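Local coordinates for protein ferredoxin CarAc (Pseudomonas resinovorans, PDB 7BUH) that carries electrons from the reductase to the terminal oxygenase of carbazole 1,9a-dioxygenase by means of a Rieske [2Fe-2S] cluster, at residues K7-S12 with T18-N23; D44-T47 with S52-E55; E55-L58 with I63-P66; G69-V74 with M78-P83. All coordinates share one frame; numbering follows the deposited sequence.

Contact 1: K7-S12 with T18-N23; sequences KVCAAS and TIRRVN
Val8 and Val22 meet methyl to methyl, CG2 against CG2 at 3.8 Å, and this touch is where the two outermost strands of the large six-stranded antiparallel sheet of the Rieske fold meet. The sheet curls until the side chains of strands 7-10 and 18-23 face each other. The two run at 147° with their axes 8.6 Å apart, and no hydrogen bond joins them; side chains do the work.

The valine side chains cross at about a right angle, and Val22 CG2 sits against both methyls of Val8, its distance to Val8 CG1 being 4.0 Å. That second methyl, anti to the backbone N of Val8 (chi1 -178°), also lies against CB of Arg20. Behind these contacts, Val22 rests on Val32 of strand 27-35 and Val8 on Val102 of strand 99-103, so each valine is backed by the neighbour of its own strand.

Further along, Arg20 takes over. Its chain bends at chi2 (-94°), which folds the guanidinium toward Cys9; NH1 is hydrogen-bonded to the carbonyl of Asp13, in the loop after strand 5-10. In that pose Arg20 NE lies 4.0 Å from Cys9 SG, the sulfur approaching the guanidinium obliquely.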
loop_
_atom_site.group_PDB
_atom_site.type_symbol
_atom_site.label_atom_id
_atom_site.label_comp_id
_atom_site.label_asym_id
_atom_site.label_seq_id
_atom_site.Cartn_x
_atom_site.Cartn_y
_atom_site.Cartn_z
ATOM N N LYS A 7 8.429 -5.599 8.892
ATOM C CA LYS A 7 7.449 -6.148 9.838
ATOM C C LYS A 7 6.448 -5.034 10.133
ATOM O O LYS A 7 6.857 -3.900 10.501
ATOM C CB LYS A 7 8.109 -6.726 11.083
ATOM C CG LYS A 7 7.116 -7.187 12.148
ATOM C CD LYS A 7 7.798 -7.775 13.371
ATOM C CE LYS A 7 8.493 -9.076 13.051
ATOM N NZ LYS A 7 9.255 -9.627 14.204
ATOM N N VAL A 8 5.165 -5.337 9.971
ATOM C CA VAL A 8 4.073 -4.346 10.173
ATOM C C VAL A 8 3.454 -4.559 11.544
ATOM O O VAL A 8 3.503 -3.624 12.397
ATOM C CB VAL A 8 3.057 -4.464 9.029
ATOM C CG1 VAL A 8 1.939 -3.447 9.125
ATOM C CG2 VAL A 8 3.788 -4.333 7.717
ATOM N N CYS A 9 2.833 -5.708 11.769
ATOM C CA CYS A 9 2.067 -5.977 13.006
ATOM C C CYS A 9 1.619 -7.425 12.982
ATOM O O CYS A 9 1.791 -8.053 11.968
ATOM C CB CYS A 9 0.824 -5.103 13.101
ATOM S SG CYS A 9 -0.263 -5.227 11.655
ATOM N N ALA A 10 1.030 -7.903 14.064
ATOM C CA ALA A 10 0.323 -9.190 14.082
ATOM C C ALA A 10 -0.868 -9.119 13.127
ATOM O O ALA A 10 -1.575 -8.095 13.137
ATOM C CB ALA A 10 -0.128 -9.504 15.485
ATOM N N ALA A 11 -1.113 -10.181 12.371
ATOM C CA ALA A 11 -2.303 -10.301 11.492
ATOM C C ALA A 11 -3.565 -10.048 12.304
ATOM O O ALA A 11 -4.448 -9.316 11.815
ATOM C CB ALA A 11 -2.338 -11.643 10.788
ATOM N N SER A 12 -3.624 -10.507 13.552
ATOM C CA SER A 12 -4.865 -10.368 14.368
ATOM C C SER A 12 -5.088 -8.911 14.840
ATOM O O SER A 12 -6.213 -8.582 15.278
ATOM C CB SER A 12 -4.824 -11.353 15.487
ATOM O OG SER A 12 -3.680 -11.154 16.292
ATOM N N THR A 18 -9.418 -2.638 7.210
ATOM C CA THR A 18 -8.549 -1.617 7.858
ATOM C C THR A 18 -7.253 -1.440 7.069
ATOM O O THR A 18 -6.897 -2.327 6.290
ATOM C CB THR A 18 -8.215 -1.913 9.323
ATOM O OG1 THR A 18 -7.535 -3.160 9.459
ATOM C CG2 THR A 18 -9.454 -1.886 10.200
ATOM N N ILE A 19 -6.584 -0.313 7.293
ATOM C CA ILE A 19 -5.315 0.053 6.594
ATOM C C ILE A 19 -4.314 0.431 7.669
ATOM O O ILE A 19 -4.729 1.093 8.634
ATOM C CB ILE A 19 -5.504 1.202 5.580
ATOM C CG1 ILE A 19 -6.794 1.079 4.755
ATOM C CG2 ILE A 19 -4.302 1.349 4.657
ATOM C CD1 ILE A 19 -7.813 2.122 5.044
ATOM N N ARG A 20 -3.057 0.079 7.479
ATOM C CA ARG A 20 -1.912 0.518 8.313
ATOM C C ARG A 20 -0.909 1.197 7.400
ATOM O O ARG A 20 -0.553 0.615 6.353
ATOM C CB ARG A 20 -1.184 -0.647 8.985
ATOM C CG ARG A 20 -1.872 -1.218 10.216
ATOM C CD ARG A 20 -1.352 -0.592 11.505
ATOM N NE ARG A 20 -1.461 -1.497 12.651
ATOM C CZ ARG A 20 -2.610 -1.934 13.155
ATOM N NH1 ARG A 20 -2.614 -2.725 14.207
ATOM N NH2 ARG A 20 -3.761 -1.573 12.629
ATOM N N ARG A 21 -0.418 2.351 7.813
ATOM C CA ARG A 21 0.695 3.024 7.116
ATOM C C ARG A 21 2.011 2.461 7.637
ATOM O O ARG A 21 2.142 2.214 8.834
ATOM C CB ARG A 21 0.596 4.530 7.296
ATOM C CG ARG A 21 1.703 5.319 6.636
ATOM C CD ARG A 21 1.389 6.783 6.757
ATOM N NE ARG A 21 2.511 7.537 6.279
ATOM C CZ ARG A 21 2.589 8.839 6.327
ATOM N NH1 ARG A 21 1.598 9.531 6.858
ATOM N NH2 ARG A 21 3.674 9.433 5.879
ATOM N N VAL A 22 2.925 2.218 6.721
ATOM C CA VAL A 22 4.300 1.732 6.976
ATOM C C VAL A 22 5.286 2.799 6.500
ATOM O O VAL A 22 5.376 3.082 5.277
ATOM C CB VAL A 22 4.560 0.381 6.301
ATOM C CG1 VAL A 22 5.987 -0.040 6.537
ATOM C CG2 VAL A 22 3.568 -0.676 6.764
ATOM N N ASN A 23 6.024 3.397 7.442
ATOM C CA ASN A 23 7.021 4.430 7.068
ATOM C C ASN A 23 8.368 3.753 6.795
ATOM O O ASN A 23 8.695 2.755 7.482
ATOM C CB ASN A 23 7.088 5.515 8.132
ATOM C CG ASN A 23 5.751 6.174 8.345
ATOM O OD1 ASN A 23 5.308 6.978 7.520
ATOM N ND2 ASN A 23 5.081 5.784 9.410
#

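Contact 2: D44-T47 with S52-E55; sequences DTCT and SLSE. With FES (Fe2/s2 (inorganic) cluster), chain B.
Asp44 holds its carboxylate opposite its own backbone nitrogen (chi1 -179°), which sends it across to segment 52-55, where it meets Ser52 and Ser54. Ser52 carries OG anti to its own N (chi1 178°) and donates it to the syn lone pair of Asp44 OD2 in a short bond of 2.5 Å. Asp44 OD1 takes a firm bond from Ser54 N at 2.9 Å, on its syn side. In the modelled conformer Ser54 OG also bonds to Asp44 OD1, at 2.8 Å and from the other face of the carboxylate plane, but Ser54 has two conformers and this bond is doubtful. Ser52 OG on one oxygen and Ser54 N on the other fix the rotation of this buried carboxylate. With an alanine here in place of Asp44, Ser54 N and the Ser52 hydroxyl are likely to lose their acceptor, although Leu53 N to Asp44 O would still hold the backbone.

That backbone bond is nearly straight, Leu53 N to Asp44 O at 2.7 Å (168° at the hydrogen). It seats Leu53 so that its branch passes over the carbonyl of Asp44, and CD2 ends 4.0 Å from Cys46 CB. Leu53 also packs on Phe72 and Cys65, which puts an apolar wall beside the metal ligand. Cys46 SG binds the iron FE2 at 2.3 Å, sharing that iron with Cys65. Here, then, is the first cluster-binding loop of a Rieske domain, folded back and tied at its base, with Cys46 and His48 within it.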
loop_
_atom_site.group_PDB
_atom_site.type_symbol
_atom_site.label_atom_id
_atom_site.label_comp_id
_atom_site.label_asym_id
_atom_site.label_seq_id
_atom_site.Cartn_x
_atom_site.Cartn_y
_atom_site.Cartn_z
ATOM N N ASP A 44 1.519 4.492 -0.168
ATOM C CA ASP A 44 0.489 5.179 0.654
ATOM C C ASP A 44 0.029 6.478 -0.026
ATOM O O ASP A 44 -1.123 6.938 0.242
ATOM C CB ASP A 44 1.056 5.522 2.028
ATOM C CG ASP A 44 0.048 6.201 2.942
ATOM O OD1 ASP A 44 -0.978 5.554 3.241
ATOM O OD2 ASP A 44 0.319 7.354 3.357
ATOM N N THR A 45 0.902 7.110 -0.802
ATOM C CA THR A 45 0.658 8.483 -1.311
ATOM C C THR A 45 -0.212 8.392 -2.556
ATOM O O THR A 45 0.202 7.781 -3.507
ATOM C CB THR A 45 1.967 9.229 -1.547
ATOM O OG1 THR A 45 2.744 9.141 -0.341
ATOM C CG2 THR A 45 1.711 10.670 -1.929
ATOM N N CYS A 46 -1.393 8.999 -2.516
ATOM C CA CYS A 46 -2.276 9.126 -3.687
ATOM C C CYS A 46 -1.490 9.810 -4.811
ATOM O O CYS A 46 -0.902 10.903 -4.576
ATOM C CB CYS A 46 -3.522 9.928 -3.350
ATOM S SG CYS A 46 -4.689 9.903 -4.722
ATOM N N THR A 47 -1.506 9.213 -5.997
ATOM C CA THR A 47 -0.739 9.746 -7.152
ATOM C C THR A 47 -1.332 11.062 -7.643
ATOM O O THR A 47 -0.609 11.812 -8.313
ATOM C CB THR A 47 -0.633 8.726 -8.278
ATOM O OG1 THR A 47 -1.960 8.389 -8.670
ATOM C CG2 THR A 47 0.192 7.540 -7.851
ATOM N N SER A 52 -2.698 10.855 1.988
ATOM C CA SER A 52 -2.368 9.523 2.551
ATOM C C SER A 52 -3.570 8.589 2.356
ATOM O O SER A 52 -4.622 8.793 2.989
ATOM C CB SER A 52 -1.922 9.650 3.984
ATOM O OG SER A 52 -1.656 8.381 4.528
ATOM N N LEU A 53 -3.413 7.553 1.532
ATOM C CA LEU A 53 -4.475 6.538 1.342
ATOM C C LEU A 53 -4.805 5.782 2.639
ATOM O O LEU A 53 -5.943 5.342 2.774
ATOM C CB LEU A 53 -4.102 5.591 0.198
ATOM C CG LEU A 53 -4.038 6.260 -1.172
ATOM C CD1 LEU A 53 -3.565 5.281 -2.213
ATOM C CD2 LEU A 53 -5.390 6.841 -1.567
ATOM N N SER A 54 -3.859 5.624 3.566
ATOM C CA SER A 54 -4.117 4.949 4.866
ATOM C C SER A 54 -5.065 5.790 5.738
ATOM O O SER A 54 -5.464 5.284 6.796
ATOM C CB SER A 54 -2.852 4.646 5.599
ATOM O OG SER A 54 -2.123 5.836 5.814
ATOM N N GLU A 55 -5.423 7.006 5.325
ATOM C CA GLU A 55 -6.457 7.834 6.023
ATOM C C GLU A 55 -7.793 7.724 5.278
ATOM O O GLU A 55 -8.757 8.421 5.659
ATOM C CB GLU A 55 -5.959 9.272 6.159
ATOM C CG GLU A 55 -4.790 9.428 7.126
ATOM C CD GLU A 55 -4.093 10.792 7.090
ATOM O OE1 GLU A 55 -4.629 11.724 6.440
ATOM O OE2 GLU A 55 -2.994 10.931 7.698
HETATM FE FE1 FES B . -6.807 13.638 -5.257
HETATM FE FE2 FES B . -6.249 11.387 -3.932
HETATM S S1 FES B . -5.273 13.356 -3.631
HETATM S S2 FES B . -7.923 11.744 -5.360
#

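Contact 3: E55-L58 with I63-P66; sequences EGTL and IECP. With NA (sodium ion), chain C; FES (Fe2/s2 (inorganic) cluster), chain B.
Glu64 pairs with Thr57 across the hairpin, and its side chain runs from the backbone out to a sodium ion. CB starts 3.3 Å from Thr57 O, and CG stays alongside that carbonyl. CG is anti to the carbonyl carbon of Glu64 (chi1 -59°) and the chain is extended beyond it, which carries the carboxylate past Thr57: OE1 lies 3.8 Å from Thr57 CB, the side chains crossing at a slant. At the tip OE2 binds sodium at 2.2 Å. Two waters bound to the ion each donate to OE1, so both carboxylate oxygens are engaged, and Asp59 supplies another oxygen to the metal.

Beneath, Thr57 and Glu64 form an antiparallel hydrogen-bonded pair. Glu64 N gives to Thr57 O at 2.8 Å and Thr57 N to Glu64 O at 3.2 Å. Gly56 CA also comes close to Glu64 O, where a CB would clash, and Pro66 CD packs against the same CA at 3.8 Å. The sheet face carrying Leu58 and Ile63 turns inward: Ile63 CD1 reaches Thr57 O at 3.5 Å, Leu58 CD2 packs on Ile63 CB, and both side chains rest on Ile19 and Tyr33.

Just past the strand, Cys65 SG binds FE2 of the cluster at 2.3 Å. The arrangement is a beta hairpin leading straight into the second cluster-binding loop of the Rieske domain.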
loop_
_atom_site.group_PDB
_atom_site.type_symbol
_atom_site.label_atom_id
_atom_site.label_comp_id
_atom_site.label_asym_id
_atom_site.label_seq_id
_atom_site.Cartn_x
_atom_site.Cartn_y
_atom_site.Cartn_z
ATOM N N GLU A 55 -5.423 7.006 5.325
ATOM C CA GLU A 55 -6.457 7.834 6.023
ATOM C C GLU A 55 -7.793 7.724 5.278
ATOM O O GLU A 55 -8.757 8.421 5.659
ATOM C CB GLU A 55 -5.959 9.272 6.159
ATOM C CG GLU A 55 -4.790 9.428 7.126
ATOM C CD GLU A 55 -4.093 10.792 7.090
ATOM O OE1 GLU A 55 -4.629 11.724 6.440
ATOM O OE2 GLU A 55 -2.994 10.931 7.698
ATOM N N GLY A 56 -7.852 6.913 4.216
ATOM C CA GLY A 56 -9.065 6.710 3.418
ATOM C C GLY A 56 -9.966 5.605 3.937
ATOM O O GLY A 56 -9.924 5.261 5.134
ATOM N N THR A 57 -10.812 5.107 3.049
ATOM C CA THR A 57 -11.904 4.153 3.330
ATOM C C THR A 57 -11.794 3.017 2.330
ATOM O O THR A 57 -11.804 3.308 1.123
ATOM C CB THR A 57 -13.265 4.847 3.198
ATOM O OG1 THR A 57 -13.236 5.940 4.131
ATOM C CG2 THR A 57 -14.412 3.898 3.453
ATOM N N LEU A 58 -11.783 1.777 2.802
ATOM C CA LEU A 58 -11.912 0.618 1.887
ATOM C C LEU A 58 -13.380 0.343 1.569
ATOM O O LEU A 58 -14.236 0.387 2.462
ATOM C CB LEU A 58 -11.271 -0.613 2.522
ATOM C CG LEU A 58 -9.758 -0.667 2.437
ATOM C CD1 LEU A 58 -9.203 -1.680 3.425
ATOM C CD2 LEU A 58 -9.310 -0.979 1.003
ATOM N N ILE A 63 -9.567 1.126 -2.402
ATOM C CA ILE A 63 -9.243 2.210 -1.441
ATOM C C ILE A 63 -9.755 3.527 -2.029
ATOM O O ILE A 63 -9.341 3.895 -3.145
ATOM C CB ILE A 63 -7.742 2.274 -1.095
ATOM C CG1 ILE A 63 -7.498 3.352 -0.042
ATOM C CG2 ILE A 63 -6.862 2.485 -2.319
ATOM C CD1 ILE A 63 -8.306 3.159 1.224
ATOM N N GLU A 64 -10.574 4.224 -1.255
ATOM C CA GLU A 64 -11.100 5.574 -1.552
ATOM C C GLU A 64 -10.204 6.615 -0.877
ATOM O O GLU A 64 -10.089 6.603 0.349
ATOM C CB GLU A 64 -12.552 5.688 -1.094
ATOM C CG GLU A 64 -13.439 4.667 -1.753
ATOM C CD GLU A 64 -14.856 4.570 -1.214
ATOM O OE1 GLU A 64 -15.098 5.078 -0.098
ATOM O OE2 GLU A 64 -15.726 3.984 -1.937
ATOM N N CYS A 65 -9.591 7.483 -1.687
ATOM C CA CYS A 65 -8.712 8.572 -1.230
ATOM C C CYS A 65 -9.522 9.572 -0.405
ATOM O O CYS A 65 -10.589 10.001 -0.837
ATOM C CB CYS A 65 -8.123 9.303 -2.430
ATOM S SG CYS A 65 -7.078 10.676 -1.901
ATOM N N PRO A 66 -9.039 10.015 0.767
ATOM C CA PRO A 66 -9.807 10.960 1.580
ATOM C C PRO A 66 -9.843 12.395 1.034
ATOM O O PRO A 66 -10.698 13.151 1.460
ATOM C CB PRO A 66 -9.066 10.890 2.925
ATOM C CG PRO A 66 -7.645 10.583 2.566
ATOM C CD PRO A 66 -7.765 9.635 1.393
HETATM NA NA NA C . -17.868 3.658 -1.469
HETATM FE FE1 FES B . -6.807 13.638 -5.257
HETATM FE FE2 FES B . -6.249 11.387 -3.932
HETATM S S1 FES B . -5.273 13.356 -3.631
HETATM S S2 FES B . -7.923 11.744 -5.360
HETATM O O HOH W 1 -12.153 8.271 1.985
HETATM O O HOH W 2 -17.429 3.494 1.101
HETATM O O HOH W 3 -17.766 5.862 -0.659
#

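Contact 4: G69-V74 with M78-P83; sequences GGAFNV and MPASSP. With FES (Fe2/s2 (inorganic) cluster), chain B.
Ala71 O accepts two backbone hydrogen bonds from the facing strand, from Ala80 N at 2.8 Å and Ser81 N at 3.3 Å, both arriving above the same face of its carbonyl plane. Two residues opposite one make this a classic beta bulge in the hairpin of strands 71-73 and 79-81. Past the bulge the pairing resumes with Asn73 N to Met78 O, at 2.9 Å.

The tight part lies towards the cluster and the core. Gly70 slips beneath Pro83, whose CD is 3.6 Å from Gly70 CA; a side chain on the glycine would press on that ring and clash with the sulfide S2. In Phe72, CG opposite the carbonyl carbon (chi1 -61°) turns the ring toward Pro79, CD1 reaching Pro79 CA obliquely at 3.8 Å while the rest of the ring is buried among Ile63, Leu88 and Cys84. On the opposite face the close side-chain contact is Ala71 CB to Ser81 CB, 3.7 Å.

The outer side is looser. Met78 points away from strand 71-73; Ala80, though exposed, turns its methyl toward that strand; Ser81 OG makes a weak bond to Ser82 O. The amide of Asn73 leads away, its OD1 accepting from the backbone N of Cys75 and Thr76.

Chemically, the inner end presents backbone and carbon to the cluster: Gly70 N lies 3.4 Å from S2, a polar neighbour that would tend to stabilise negative charge on that sulfide.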
loop_
_atom_site.group_PDB
_atom_site.type_symbol
_atom_site.label_atom_id
_atom_site.label_comp_id
_atom_site.label_asym_id
_atom_site.label_seq_id
_atom_site.Cartn_x
_atom_site.Cartn_y
_atom_site.Cartn_z
ATOM N N GLY A 69 -11.678 11.805 -3.209
ATOM C CA GLY A 69 -12.543 10.649 -3.513
ATOM C C GLY A 69 -12.165 9.930 -4.804
ATOM O O GLY A 69 -12.983 9.134 -5.298
ATOM N N GLY A 70 -10.952 10.131 -5.326
ATOM C CA GLY A 70 -10.367 9.170 -6.276
ATOM C C GLY A 70 -10.245 7.815 -5.600
ATOM O O GLY A 70 -10.504 7.716 -4.379
ATOM N N ALA A 71 -9.910 6.776 -6.334
ATOM C CA ALA A 71 -9.819 5.432 -5.739
ATOM C C ALA A 71 -8.916 4.541 -6.582
ATOM O O ALA A 71 -8.674 4.873 -7.766
ATOM C CB ALA A 71 -11.194 4.833 -5.567
ATOM N N PHE A 72 -8.402 3.489 -5.951
ATOM C CA PHE A 72 -7.496 2.501 -6.570
ATOM C C PHE A 72 -7.929 1.116 -6.152
ATOM O O PHE A 72 -8.367 0.959 -4.997
ATOM C CB PHE A 72 -6.052 2.690 -6.118
ATOM C CG PHE A 72 -5.486 4.034 -6.477
ATOM C CD1 PHE A 72 -4.837 4.229 -7.694
ATOM C CD2 PHE A 72 -5.597 5.098 -5.597
ATOM C CE1 PHE A 72 -4.290 5.466 -7.995
ATOM C CE2 PHE A 72 -5.073 6.333 -5.913
ATOM C CZ PHE A 72 -4.420 6.515 -7.115
ATOM N N ASN A 73 -7.754 0.136 -7.035
ATOM C CA ASN A 73 -7.854 -1.293 -6.646
ATOM C C ASN A 73 -6.591 -1.614 -5.837
ATOM O O ASN A 73 -5.510 -1.375 -6.373
ATOM C CB ASN A 73 -7.991 -2.189 -7.866
ATOM C CG ASN A 73 -8.229 -3.628 -7.455
ATOM O OD1 ASN A 73 -7.324 -4.297 -6.980
ATOM N ND2 ASN A 73 -9.431 -4.122 -7.675
ATOM N N VAL A 74 -6.695 -2.101 -4.595
ATOM C CA VAL A 74 -5.501 -2.346 -3.729
ATOM C C VAL A 74 -4.670 -3.552 -4.203
ATOM O O VAL A 74 -3.460 -3.638 -3.860
ATOM C CB VAL A 74 -5.886 -2.462 -2.241
ATOM C CG1 VAL A 74 -6.566 -1.193 -1.727
ATOM C CG2 VAL A 74 -6.741 -3.671 -1.960
ATOM N N MET A 78 -4.352 -0.209 -9.702
ATOM C CA MET A 78 -4.848 0.531 -10.884
ATOM C C MET A 78 -5.907 1.520 -10.434
ATOM O O MET A 78 -6.689 1.227 -9.537
ATOM C CB MET A 78 -5.409 -0.425 -11.938
ATOM C CG MET A 78 -4.350 -1.297 -12.540
ATOM S SD MET A 78 -3.105 -0.375 -13.472
ATOM C CE MET A 78 -4.110 0.304 -14.793
ATOM N N PRO A 79 -6.002 2.713 -11.047
ATOM C CA PRO A 79 -7.100 3.630 -10.735
ATOM C C PRO A 79 -8.473 2.957 -10.853
ATOM O O PRO A 79 -8.694 2.208 -11.788
ATOM C CB PRO A 79 -6.947 4.748 -11.782
ATOM C CG PRO A 79 -5.534 4.682 -12.170
ATOM C CD PRO A 79 -5.174 3.216 -12.153
ATOM N N ALA A 80 -9.387 3.275 -9.943
ATOM C CA ALA A 80 -10.757 2.723 -9.921
ATOM C C ALA A 80 -11.792 3.848 -9.914
ATOM O O ALA A 80 -12.941 3.586 -10.260
ATOM C CB ALA A 80 -10.948 1.792 -8.746
ATOM N N SER A 81 -11.419 5.059 -9.514
ATOM C CA SER A 81 -12.322 6.219 -9.606
ATOM C C SER A 81 -11.544 7.498 -9.944
ATOM O O SER A 81 -10.452 7.699 -9.436
ATOM C CB SER A 81 -13.129 6.318 -8.324
ATOM O OG SER A 81 -14.126 7.313 -8.455
ATOM N N SER A 82 -12.119 8.362 -10.773
ATOM C CA SER A 82 -11.584 9.725 -11.031
ATOM C C SER A 82 -11.522 10.465 -9.703
ATOM O O SER A 82 -12.355 10.247 -8.817
ATOM C CB SER A 82 -12.438 10.490 -12.001
ATOM O OG SER A 82 -13.701 10.732 -11.412
ATOM N N PRO A 83 -10.573 11.405 -9.521
ATOM C CA PRO A 83 -9.686 11.884 -10.596
ATOM C C PRO A 83 -8.343 11.172 -10.790
ATOM O O PRO A 83 -7.493 11.671 -11.499
ATOM C CB PRO A 83 -9.467 13.329 -10.127
ATOM C CG PRO A 83 -9.418 13.220 -8.637
ATOM C CD PRO A 83 -10.450 12.175 -8.273
HETATM FE FE1 FES B . -6.807 13.638 -5.257
HETATM FE FE2 FES B . -6.249 11.387 -3.932
HETATM S S1 FES B . -5.273 13.356 -3.631
HETATM S S2 FES B . -7.923 11.744 -5.360
#

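In the fold
From the N terminus, contact 1 comes first, bringing the edge strands 5-10 and 18-24 of the six-stranded sheet together across a short loop. The chain then completes strands 27-35 and 38-43 before contact 2 closes the first cluster loop. Contact 3 begins at Glu55, where contact 2 ends, and closes the hairpin that leads to the second loop; contact 4 closes the next hairpin. The four follow in series, without nesting or crossing. Strands 62-64 and 71-73 join contacts 3 and 4 in the four-stranded sheet, while contacts 2, 3 and 4 meet around the cluster. Ile19, packing on Ser54 and Leu58, and Arg21, beside Asp44, tie the large sheet to this cluster-binding part.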